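Local coordinates for protein SAWADEE HOMEODOMAIN HOMOLOG 1 (PDB 4IUP) that binds methylated histone H3 tails through its SAWADEE domain and works with RNA polymerase IV in RNA-directed DNA methylation, at residues A[8-12]-A[47-51]; A[16-22]-A[54-59]; A[71-77]-A[91-97]. The protein carries 2 engineered substitutions. Numbering follows the deposited sequence.

Contact 1 of 3, residues A[8-12]-A[47-51]; sequences AKSAR and DEWVN
Residues 8-12 carry the end of strand 6-9 into a loop, and residues 48-51 form an edge strand of the same tudor-like, SH3-class half of the SAWADEE domain. No backbone hydrogen bond joins the two; the closest CA atoms, Ser10 and Val50, are 6.7 Å apart. Ala8 and Val50 both point toward the opposite segment: Ala8 CB lies 4.2 Å from Val50 CG2, and Val50 CG1, with chi1 m, reaches 3.6 Å from Lys9 O. Glu48 stretches across (chi1 m, chi2 t). Its OE1 accepts from Ser10 OG at 2.8 Å, while Ser10, chi1 t, closes an ST turn by taking Arg12 N on OG at 3.1 Å. Arg12 is folded m, m, m, so that NH1 makes a long salt bridge of 3.6 Å to Glu48 OE2. A water accepts from Ala11 N (2.9 Å) and donates to Glu48 OE1 and Trp49 O (both 2.8 Å). One carboxylate thus ties the loop to the edge strand through hydroxyl, water and charge.

Contact 2 of 3, residues A[16-22]-A[54-59]; sequences WYDVSSF and TSVRER. With CVM (cymal-4), chain E.
This contact lies inside the first tudor-like, SH3-class half of the SAWADEE domain, where strand 16-22 crosses strand 56-58 nearly at right angles (84° between N-to-C directions, axes 9.1 Å apart), as when a strongly curved sheet packs on itself. Both segments are extended, apart from the non-extended backbone at Thr54 and Ser55 and a classic beta bulge at Ser20 and Ser21 opposite Arg38. The nearest CA pairs are Trp16 with Ser55 at 8.3 Å and Asp18 with Arg59 at 7.2 Å. Trp16 (chi1 m, chi2 87°) points toward the other segment; its CZ3 comes 3.6 Å from Ser55 O and its CH2 3.8 Å from Thr54 O. Arg57, p at chi1 and then t, t, lays its guanidinium flat on the indole, with planes 9° apart and CZ 3.7 Å from the six-membered-ring centroid: a cation-pi stack, its charge also answered by Asp91 and Glu7. At the far end of segment 16-22, Phe22 (chi1 m) brings CE2 within 4.0 Å of Val56 CG1. Both residues line the cymal-4 pocket, the detergent lying over a face of the Phe22 ring. Arg59, whose NH2 is hydrogen-bonded to Phe6 O, adds a charge-only salt bridge: its NE is 3.3 Å from Asp18 OD1, an oxygen well out of the guanidinium plane.

Contact 3 of 3, residues A[71-77]-A[91-97]; sequences VNVGDLM and DGHVMNI. Engineered in segment 71-77: Met77 (natural residue Leu). Engineered in segment 91-97: Met95 (natural residue Leu).
Starting at Val71 (chi1 t), the chain runs close to segment 91-97 of strand 86-98: Val71 CG1 packs 4.0 Å from Val94 CG2, and Val71 O lies 3.4 Å from Ile97 CD1. Asn72 opens a type II beta turn to Asp75, closed by Asp75 N to Asn72 O at 3.0 Å and braced by Asn72 N to Asp75 OD2 at 2.8 Å. Val73, chi1 t, sets CG2 4.3 Å from Ile97 CG1. Gly74 takes the positive phi of the turn (97/-19), where a CB would jam against the preceding carbonyl, and its N donates to Val94 O at 2.8 Å. Asp75 O receives Val94 N at 3.1 Å. Regular antiparallel pairing follows. Leu76 faces His93 in a non-hydrogen-bonded pair (CA-CA 4.7 Å), Leu76 CD1 sitting over the imidazole, 4.2 Å from its centroid, as a CH-pi contact. Met77 and Gly92 form the hydrogen-bonded pair (CA-CA 5.5 Å): Met77 N to Gly92 O 2.9 Å, Gly92 N to Met77 O 3.0 Å. Met77, an engineered selenomethionine folded m, m, m, brings CG within 3.6 Å of Val94 CG2. This is the open end of hairpin 76-83/86-98, with strand 129-131 flanking Met77 and strand 110-115 pairing with His93, Met95 and Asn96; a classic bulge at Met95 (also an engineered selenomethionine) and Asn96 opposite Leu112 precedes Ile97, which packs near the zinc ligand Cys109.

Overall arrangement
Contacts 1 and 2 share the first tudor-like half and interlock: strand 6-9 lies between strands 16-27 and 56-62, with Ala8 N 2.8 Å from Tyr17 O and Lys9 N 2.8 Å from Ser55 O. Contact 3 belongs to the second half, beside the zinc site, on the opposite side of the chain's centre. All three are only partly buried. Contact 1 joins strand and loop through side chains and water, contact 2 crosses strands through aromatic and charged groups, and contact 3 alone is paired by backbone hydrogen bonds. One link between the halves is the 2.7 Å salt bridge from Arg57 NH2 of contact 2 to Asp91 OD1 of contact 3; contact 1 stays about 6 Å from contact 3 at the nearest atoms.

Contact 1 of 3, residues A[8-12]-A[47-51]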
loop_
_atom_site.group_PDB
_atom_site.type_symbol
_atom_site.label_atom_id
_atom_site.label_comp_id
_atom_site.label_asym_id
_atom_site.label_seq_id
_atom_site.Cartn_x
_atom_site.Cartn_y
_atom_site.Cartn_z
ATOM N N ALA A 8 6.630 -5.352 -1.899
ATOM C CA ALA A 8 6.296 -6.349 -2.909
ATOM C C ALA A 8 4.920 -6.946 -2.666
ATOM O O ALA A 8 4.517 -7.161 -1.516
ATOM C CB ALA A 8 7.363 -7.451 -2.945
ATOM N N LYS A 9 4.220 -7.265 -3.727
ATOM C CA LYS A 9 2.891 -7.790 -3.604
ATOM C C LYS A 9 2.873 -9.302 -3.699
ATOM O O LYS A 9 3.253 -9.872 -4.685
ATOM C CB LYS A 9 2.020 -7.203 -4.666
ATOM C CG LYS A 9 0.627 -7.644 -4.664
ATOM C CD LYS A 9 0.015 -6.803 -5.695
ATOM C CE LYS A 9 -0.942 -7.474 -6.408
ATOM N NZ LYS A 9 -2.065 -7.403 -5.504
ATOM N N SER A 10 2.409 -9.920 -2.655
ATOM C CA SER A 10 2.416 -11.370 -2.572
ATOM C C SER A 10 1.340 -11.950 -3.493
ATOM O O SER A 10 0.202 -11.491 -3.494
ATOM C CB SER A 10 2.191 -11.803 -1.124
ATOM O OG SER A 10 2.038 -13.207 -1.041
ATOM N N ALA A 11 1.713 -12.946 -4.292
ATOM C CA ALA A 11 0.746 -13.638 -5.144
ATOM C C ALA A 11 -0.124 -14.601 -4.328
ATOM O O ALA A 11 -1.060 -15.205 -4.865
ATOM C CB ALA A 11 1.453 -14.369 -6.275
ATOM N N ARG A 12 0.188 -14.731 -3.039
ATOM C CA ARG A 12 -0.573 -15.585 -2.121
ATOM C C ARG A 12 -1.876 -14.908 -1.692
ATOM O O ARG A 12 -2.939 -15.526 -1.727
ATOM C CB ARG A 12 0.241 -15.927 -0.860
ATOM C CG ARG A 12 1.693 -16.369 -1.078
ATOM C CD ARG A 12 1.848 -17.876 -1.270
ATOM N NE ARG A 12 1.732 -18.715 -0.061
ATOM C CZ ARG A 12 1.897 -18.330 1.209
ATOM N NH1 ARG A 12 2.198 -17.076 1.528
ATOM N NH2 ARG A 12 1.756 -19.224 2.179
ATOM N N ASP A 47 10.374 -16.128 2.212
ATOM C CA ASP A 47 10.846 -15.716 0.870
ATOM C C ASP A 47 9.844 -16.091 -0.217
ATOM O O ASP A 47 9.276 -17.180 -0.185
ATOM C CB ASP A 47 12.192 -16.366 0.519
ATOM C CG ASP A 47 13.322 -15.963 1.461
ATOM O OD1 ASP A 47 14.382 -16.622 1.407
ATOM O OD2 ASP A 47 13.161 -15.010 2.251
ATOM N N GLU A 48 9.628 -15.191 -1.176
ATOM C CA GLU A 48 8.668 -15.430 -2.252
ATOM C C GLU A 48 9.192 -14.932 -3.589
ATOM O O GLU A 48 9.973 -13.986 -3.638
ATOM C CB GLU A 48 7.346 -14.709 -1.964
ATOM C CG GLU A 48 6.493 -15.332 -0.891
ATOM C CD GLU A 48 5.170 -14.606 -0.689
ATOM O OE1 GLU A 48 4.634 -14.031 -1.662
ATOM O OE2 GLU A 48 4.658 -14.628 0.451
ATOM N N TRP A 49 8.741 -15.568 -4.667
ATOM C CA TRP A 49 8.923 -15.048 -6.017
ATOM C C TRP A 49 7.805 -14.062 -6.314
ATOM O O TRP A 49 6.632 -14.349 -6.058
ATOM C CB TRP A 49 8.876 -16.177 -7.041
ATOM C CG TRP A 49 10.044 -17.116 -6.998
ATOM C CD1 TRP A 49 10.065 -18.372 -6.470
ATOM C CD2 TRP A 49 11.355 -16.880 -7.533
ATOM N NE1 TRP A 49 11.315 -18.935 -6.634
ATOM C CE2 TRP A 49 12.123 -18.037 -7.283
ATOM C CE3 TRP A 49 11.955 -15.797 -8.193
ATOM C CZ2 TRP A 49 13.465 -18.145 -7.673
ATOM C CZ3 TRP A 49 13.288 -15.905 -8.579
ATOM C CH2 TRP A 49 14.024 -17.072 -8.322
ATOM N N VAL A 50 8.172 -12.898 -6.848
ATOM C CA VAL A 50 7.202 -11.877 -7.232
ATOM C C VAL A 50 7.535 -11.292 -8.600
ATOM O O VAL A 50 8.706 -11.082 -8.926
ATOM C CB VAL A 50 7.116 -10.706 -6.197
ATOM C CG1 VAL A 50 6.558 -11.192 -4.859
ATOM C CG2 VAL A 50 8.475 -10.031 -6.002
ATOM N N ASN A 51 6.497 -11.022 -9.385
ATOM C CA ASN A 51 6.644 -10.396 -10.693
ATOM C C ASN A 51 7.209 -8.979 -10.552
ATOM O O ASN A 51 6.680 -8.174 -9.781
ATOM C CB ASN A 51 5.285 -10.378 -11.400
ATOM C CG ASN A 51 5.355 -9.809 -12.801
ATOM O OD1 ASN A 51 5.486 -8.600 -12.987
ATOM N ND2 ASN A 51 5.231 -10.679 -13.802
HETATM O O HOH W 1 4.340 -14.195 -4.412
#

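Contact 2 of 3, residues A[16-22]-A[54-59]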
loop_
_atom_site.group_PDB
_atom_site.type_symbol
_atom_site.label_atom_id
_atom_site.label_comp_id
_atom_site.label_asym_id
_atom_site.label_seq_id
_atom_site.Cartn_x
_atom_site.Cartn_y
_atom_site.Cartn_z
ATOM N N TRP A 16 0.531 -6.161 0.091
ATOM C CA TRP A 16 1.904 -5.640 -0.033
ATOM C C TRP A 16 2.716 -5.805 1.249
ATOM O O TRP A 16 2.196 -5.601 2.355
ATOM C CB TRP A 16 1.896 -4.167 -0.454
ATOM C CG TRP A 16 1.351 -3.950 -1.834
ATOM C CD1 TRP A 16 0.036 -3.779 -2.179
ATOM C CD2 TRP A 16 2.098 -3.897 -3.055
ATOM N NE1 TRP A 16 -0.077 -3.615 -3.536
ATOM C CE2 TRP A 16 1.172 -3.683 -4.100
ATOM C CE3 TRP A 16 3.464 -4.006 -3.369
ATOM C CZ2 TRP A 16 1.564 -3.582 -5.439
ATOM C CZ3 TRP A 16 3.854 -3.900 -4.702
ATOM C CH2 TRP A 16 2.903 -3.690 -5.720
ATOM N N TYR A 17 3.983 -6.182 1.091
ATOM C CA TYR A 17 4.897 -6.395 2.222
ATOM C C TYR A 17 6.235 -5.695 1.975
ATOM O O TYR A 17 6.729 -5.673 0.845
ATOM C CB TYR A 17 5.113 -7.896 2.449
ATOM C CG TYR A 17 3.842 -8.630 2.833
ATOM C CD1 TYR A 17 3.003 -9.179 1.855
ATOM C CD2 TYR A 17 3.477 -8.766 4.168
ATOM C CE1 TYR A 17 1.819 -9.851 2.210
ATOM C CE2 TYR A 17 2.292 -9.432 4.537
ATOM C CZ TYR A 17 1.475 -9.970 3.551
ATOM O OH TYR A 17 0.314 -10.628 3.912
ATOM N N ASP A 18 6.824 -5.134 3.030
ATOM C CA ASP A 18 8.140 -4.501 2.918
ATOM C C ASP A 18 9.224 -5.519 2.557
ATOM O O ASP A 18 9.296 -6.596 3.152
ATOM C CB ASP A 18 8.516 -3.787 4.217
ATOM C CG ASP A 18 7.698 -2.538 4.459
ATOM O OD1 ASP A 18 7.066 -2.033 3.511
ATOM O OD2 ASP A 18 7.695 -2.050 5.612
ATOM N N VAL A 19 10.059 -5.162 1.583
ATOM C CA VAL A 19 11.161 -6.011 1.137
ATOM C C VAL A 19 12.419 -5.657 1.924
ATOM O O VAL A 19 12.811 -4.492 1.981
ATOM C CB VAL A 19 11.440 -5.837 -0.370
ATOM C CG1 VAL A 19 12.662 -6.663 -0.798
ATOM C CG2 VAL A 19 10.213 -6.228 -1.192
ATOM N N SER A 20 13.033 -6.667 2.535
ATOM C CA SER A 20 14.305 -6.495 3.236
ATOM C C SER A 20 15.481 -6.569 2.250
ATOM O O SER A 20 16.428 -5.773 2.322
ATOM C CB SER A 20 14.442 -7.552 4.339
ATOM O OG SER A 20 15.716 -7.480 4.950
ATOM N N SER A 21 15.414 -7.526 1.330
ATOM C CA SER A 21 16.419 -7.657 0.281
ATOM C C SER A 21 15.927 -8.519 -0.878
ATOM O O SER A 21 14.905 -9.210 -0.772
ATOM C CB SER A 21 17.726 -8.227 0.849
ATOM O OG SER A 21 17.547 -9.546 1.334
ATOM N N PHE A 22 16.678 -8.461 -1.974
ATOM C CA PHE A 22 16.416 -9.237 -3.179
ATOM C C PHE A 22 17.515 -10.284 -3.320
ATOM O O PHE A 22 18.704 -9.967 -3.217
ATOM C CB PHE A 22 16.397 -8.308 -4.396
ATOM C CG PHE A 22 15.334 -7.236 -4.332
ATOM C CD1 PHE A 22 15.559 -6.049 -3.633
ATOM C CD2 PHE A 22 14.113 -7.407 -4.986
ATOM C CE1 PHE A 22 14.580 -5.052 -3.578
ATOM C CE2 PHE A 22 13.129 -6.411 -4.939
ATOM C CZ PHE A 22 13.360 -5.235 -4.231
ATOM N N THR A 54 4.633 -5.978 -12.043
ATOM C CA THR A 54 3.350 -5.735 -11.381
ATOM C C THR A 54 3.437 -5.676 -9.856
ATOM O O THR A 54 2.576 -5.079 -9.201
ATOM C CB THR A 54 2.310 -6.826 -11.730
ATOM O OG1 THR A 54 2.762 -8.088 -11.230
ATOM C CG2 THR A 54 2.090 -6.925 -13.234
ATOM N N SER A 55 4.463 -6.302 -9.290
ATOM C CA SER A 55 4.423 -6.643 -7.870
ATOM C C SER A 55 5.640 -6.214 -7.044
ATOM O O SER A 55 5.834 -6.703 -5.932
ATOM C CB SER A 55 4.146 -8.143 -7.713
ATOM O OG SER A 55 2.923 -8.494 -8.352
ATOM N N VAL A 56 6.455 -5.312 -7.593
ATOM C CA VAL A 56 7.531 -4.648 -6.842
ATOM C C VAL A 56 7.462 -3.154 -7.147
ATOM O O VAL A 56 7.416 -2.759 -8.312
ATOM C CB VAL A 56 8.949 -5.164 -7.219
ATOM C CG1 VAL A 56 10.028 -4.443 -6.404
ATOM C CG2 VAL A 56 9.067 -6.667 -7.008
ATOM N N ARG A 57 7.452 -2.328 -6.104
ATOM C CA ARG A 57 7.430 -0.878 -6.288
ATOM C C ARG A 57 8.111 -0.182 -5.125
ATOM O O ARG A 57 8.355 -0.793 -4.082
ATOM C CB ARG A 57 5.993 -0.352 -6.451
ATOM C CG ARG A 57 5.127 -0.504 -5.198
ATOM C CD ARG A 57 3.661 -0.183 -5.473
ATOM N NE ARG A 57 2.884 -0.230 -4.235
ATOM C CZ ARG A 57 1.558 -0.269 -4.169
ATOM N NH1 ARG A 57 0.825 -0.260 -5.279
ATOM N NH2 ARG A 57 0.962 -0.315 -2.981
ATOM N N GLU A 58 8.407 1.101 -5.306
ATOM C CA GLU A 58 8.944 1.913 -4.222
ATOM C C GLU A 58 7.936 1.926 -3.074
ATOM O O GLU A 58 6.727 1.978 -3.302
ATOM C CB GLU A 58 9.237 3.332 -4.709
ATOM C CG GLU A 58 10.034 4.185 -3.728
ATOM C CD GLU A 58 10.417 5.544 -4.300
ATOM O OE1 GLU A 58 10.909 6.391 -3.519
ATOM O OE2 GLU A 58 10.226 5.770 -5.521
ATOM N N ARG A 59 8.458 1.877 -1.853
ATOM C CA ARG A 59 7.653 1.731 -0.646
ATOM C C ARG A 59 6.713 2.913 -0.471
ATOM O O ARG A 59 7.085 4.055 -0.748
ATOM C CB ARG A 59 8.575 1.604 0.564
ATOM C CG ARG A 59 7.897 1.177 1.865
ATOM C CD ARG A 59 8.940 0.830 2.923
ATOM N NE ARG A 59 9.710 -0.363 2.566
ATOM C CZ ARG A 59 10.829 -0.753 3.177
ATOM N NH1 ARG A 59 11.326 -0.043 4.187
ATOM N NH2 ARG A 59 11.454 -1.855 2.778
HETATM C C1 CVM E . 12.050 -1.994 -9.955
HETATM C C2 CVM E . 12.281 -3.241 -9.108
HETATM C C3 CVM E . 13.616 -3.157 -8.376
HETATM C C4 CVM E . 14.414 -4.450 -8.567
HETATM C C6 CVM E . 15.700 -4.521 -7.721
HETATM C C7 CVM E . 16.925 -4.631 -8.645
HETATM C C8 CVM E . 18.257 -4.359 -7.914
HETATM C C9 CVM E . 18.131 -4.439 -6.383
HETATM C C10 CVM E . 17.050 -3.491 -5.833
HETATM C C11 CVM E . 15.856 -3.311 -6.783
HETATM O O12 CVM E . 11.188 -1.107 -9.228
HETATM C C13 CVM E . 9.905 -0.879 -9.873
HETATM O O14 CVM E . 9.743 -1.489 -11.193
HETATM C C15 CVM E . 8.388 -1.333 -11.715
HETATM C C16 CVM E . 7.931 0.140 -11.770
HETATM C C17 CVM E . 8.308 0.979 -10.532
HETATM C C18 CVM E . 9.703 0.639 -9.981
HETATM C C19 CVM E . 8.280 -1.941 -13.127
HETATM O O20 CVM E . 9.549 -1.890 -13.790
HETATM O O21 CVM E . 8.260 2.373 -10.866
HETATM O O22 CVM E . 9.873 1.235 -8.691
HETATM O O23 CVM E . 6.503 0.168 -11.889
#

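Contact 3 of 3, residues A[71-77]-A[91-97]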
loop_
_atom_site.group_PDB
_atom_site.type_symbol
_atom_site.label_atom_id
_atom_site.label_comp_id
_atom_site.label_asym_id
_atom_site.label_seq_id
_atom_site.Cartn_x
_atom_site.Cartn_y
_atom_site.Cartn_z
ATOM N N VAL A 71 -3.679 14.370 0.312
ATOM C CA VAL A 71 -4.482 13.201 -0.036
ATOM C C VAL A 71 -5.779 13.691 -0.684
ATOM O O VAL A 71 -6.526 14.469 -0.083
ATOM C CB VAL A 71 -4.792 12.330 1.205
ATOM C CG1 VAL A 71 -5.571 11.084 0.819
ATOM C CG2 VAL A 71 -3.501 11.953 1.927
ATOM N N ASN A 72 -6.029 13.238 -1.911
ATOM C CA ASN A 72 -7.190 13.681 -2.680
ATOM C C ASN A 72 -8.020 12.521 -3.210
ATOM O O ASN A 72 -7.506 11.415 -3.384
ATOM C CB ASN A 72 -6.737 14.560 -3.846
ATOM C CG ASN A 72 -6.112 15.862 -3.383
ATOM O OD1 ASN A 72 -6.755 16.668 -2.703
ATOM N ND2 ASN A 72 -4.856 16.079 -3.756
ATOM N N VAL A 73 -9.307 12.781 -3.440
ATOM C CA VAL A 73 -10.189 11.844 -4.132
ATOM C C VAL A 73 -9.513 11.406 -5.435
ATOM O O VAL A 73 -8.958 12.237 -6.166
ATOM C CB VAL A 73 -11.585 12.479 -4.413
ATOM C CG1 VAL A 73 -12.411 11.609 -5.365
ATOM C CG2 VAL A 73 -12.345 12.698 -3.104
ATOM N N GLY A 74 -9.529 10.099 -5.692
ATOM C CA GLY A 74 -8.842 9.518 -6.853
ATOM C C GLY A 74 -7.460 8.946 -6.557
ATOM O O GLY A 74 -6.939 8.145 -7.337
ATOM N N ASP A 75 -6.860 9.346 -5.436
ATOM C CA ASP A 75 -5.514 8.890 -5.086
ATOM C C ASP A 75 -5.463 7.403 -4.779
ATOM O O ASP A 75 -6.346 6.860 -4.100
ATOM C CB ASP A 75 -4.953 9.654 -3.879
ATOM C CG ASP A 75 -4.477 11.056 -4.226
ATOM O OD1 ASP A 75 -4.497 11.447 -5.419
ATOM O OD2 ASP A 75 -4.071 11.771 -3.289
ATOM N N LEU A 76 -4.421 6.755 -5.285
ATOM C CA LEU A 76 -4.092 5.393 -4.882
ATOM C C LEU A 76 -3.380 5.434 -3.530
ATOM O O LEU A 76 -2.406 6.173 -3.358
ATOM C CB LEU A 76 -3.206 4.720 -5.942
ATOM C CG LEU A 76 -2.580 3.360 -5.604
ATOM C CD1 LEU A 76 -3.652 2.271 -5.545
ATOM C CD2 LEU A 76 -1.503 3.014 -6.628
HETATM N N MSE A 77 -3.877 4.647 -2.575
HETATM C CA MSE A 77 -3.279 4.563 -1.241
HETATM C C MSE A 77 -3.030 3.105 -0.892
HETATM O O MSE A 77 -3.779 2.223 -1.326
HETATM C CB MSE A 77 -4.211 5.150 -0.165
HETATM C CG MSE A 77 -4.753 6.536 -0.451
HETATM SE SE MSE A 77 -3.372 7.904 -0.563
HETATM C CE MSE A 77 -2.960 8.105 1.345
ATOM N N ASP A 91 -4.155 -2.190 -1.701
ATOM C CA ASP A 91 -4.397 -0.984 -2.491
ATOM C C ASP A 91 -5.871 -0.599 -2.508
ATOM O O ASP A 91 -6.752 -1.450 -2.646
ATOM C CB ASP A 91 -3.885 -1.159 -3.923
ATOM C CG ASP A 91 -2.377 -1.000 -4.025
ATOM O OD1 ASP A 91 -1.748 -0.555 -3.036
ATOM O OD2 ASP A 91 -1.820 -1.311 -5.095
ATOM N N GLY A 92 -6.126 0.695 -2.360
ATOM C CA GLY A 92 -7.472 1.237 -2.479
ATOM C C GLY A 92 -7.405 2.610 -3.113
ATOM O O GLY A 92 -6.324 3.191 -3.239
ATOM N N HIS A 93 -8.556 3.129 -3.522
ATOM C CA HIS A 93 -8.621 4.487 -4.042
ATOM C C HIS A 93 -9.539 5.320 -3.175
ATOM O O HIS A 93 -10.593 4.851 -2.762
ATOM C CB HIS A 93 -9.089 4.494 -5.500
ATOM C CG HIS A 93 -8.063 3.967 -6.453
ATOM N ND1 HIS A 93 -7.974 2.632 -6.785
ATOM C CD2 HIS A 93 -7.062 4.590 -7.118
ATOM C CE1 HIS A 93 -6.971 2.458 -7.629
ATOM N NE2 HIS A 93 -6.399 3.630 -7.844
ATOM N N VAL A 94 -9.137 6.555 -2.897
ATOM C CA VAL A 94 -9.956 7.456 -2.089
ATOM C C VAL A 94 -11.178 7.880 -2.901
ATOM O O VAL A 94 -11.036 8.406 -4.008
ATOM C CB VAL A 94 -9.168 8.703 -1.648
ATOM C CG1 VAL A 94 -10.059 9.632 -0.824
ATOM C CG2 VAL A 94 -7.919 8.302 -0.850
HETATM N N MSE A 95 -12.369 7.642 -2.346
HETATM C CA MSE A 95 -13.635 7.944 -3.025
HETATM C C MSE A 95 -14.262 9.241 -2.523
HETATM O O MSE A 95 -14.946 9.945 -3.271
HETATM C CB MSE A 95 -14.643 6.804 -2.828
HETATM C CG MSE A 95 -14.123 5.420 -3.180
HETATM SE SE MSE A 95 -13.391 5.308 -4.990
HETATM C CE MSE A 95 -15.051 5.564 -5.996
ATOM N N ASN A 96 -14.027 9.540 -1.249
ATOM C CA ASN A 96 -14.678 10.651 -0.563
ATOM C C ASN A 96 -13.827 11.026 0.635
ATOM O O ASN A 96 -13.217 10.153 1.253
ATOM C CB ASN A 96 -16.070 10.217 -0.089
ATOM C CG ASN A 96 -16.783 11.288 0.693
ATOM O OD1 ASN A 96 -16.800 11.266 1.928
ATOM N ND2 ASN A 96 -17.369 12.247 -0.015
ATOM N N ILE A 97 -13.782 12.318 0.957
ATOM C CA ILE A 97 -13.085 12.788 2.157
ATOM C C ILE A 97 -13.987 13.719 2.961
ATOM O O ILE A 97 -14.442 14.748 2.451
ATOM C CB ILE A 97 -11.756 13.517 1.823
ATOM C CG1 ILE A 97 -10.862 12.644 0.941
ATOM C CG2 ILE A 97 -11.012 13.921 3.110
ATOM C CD1 ILE A 97 -9.697 13.386 0.315
#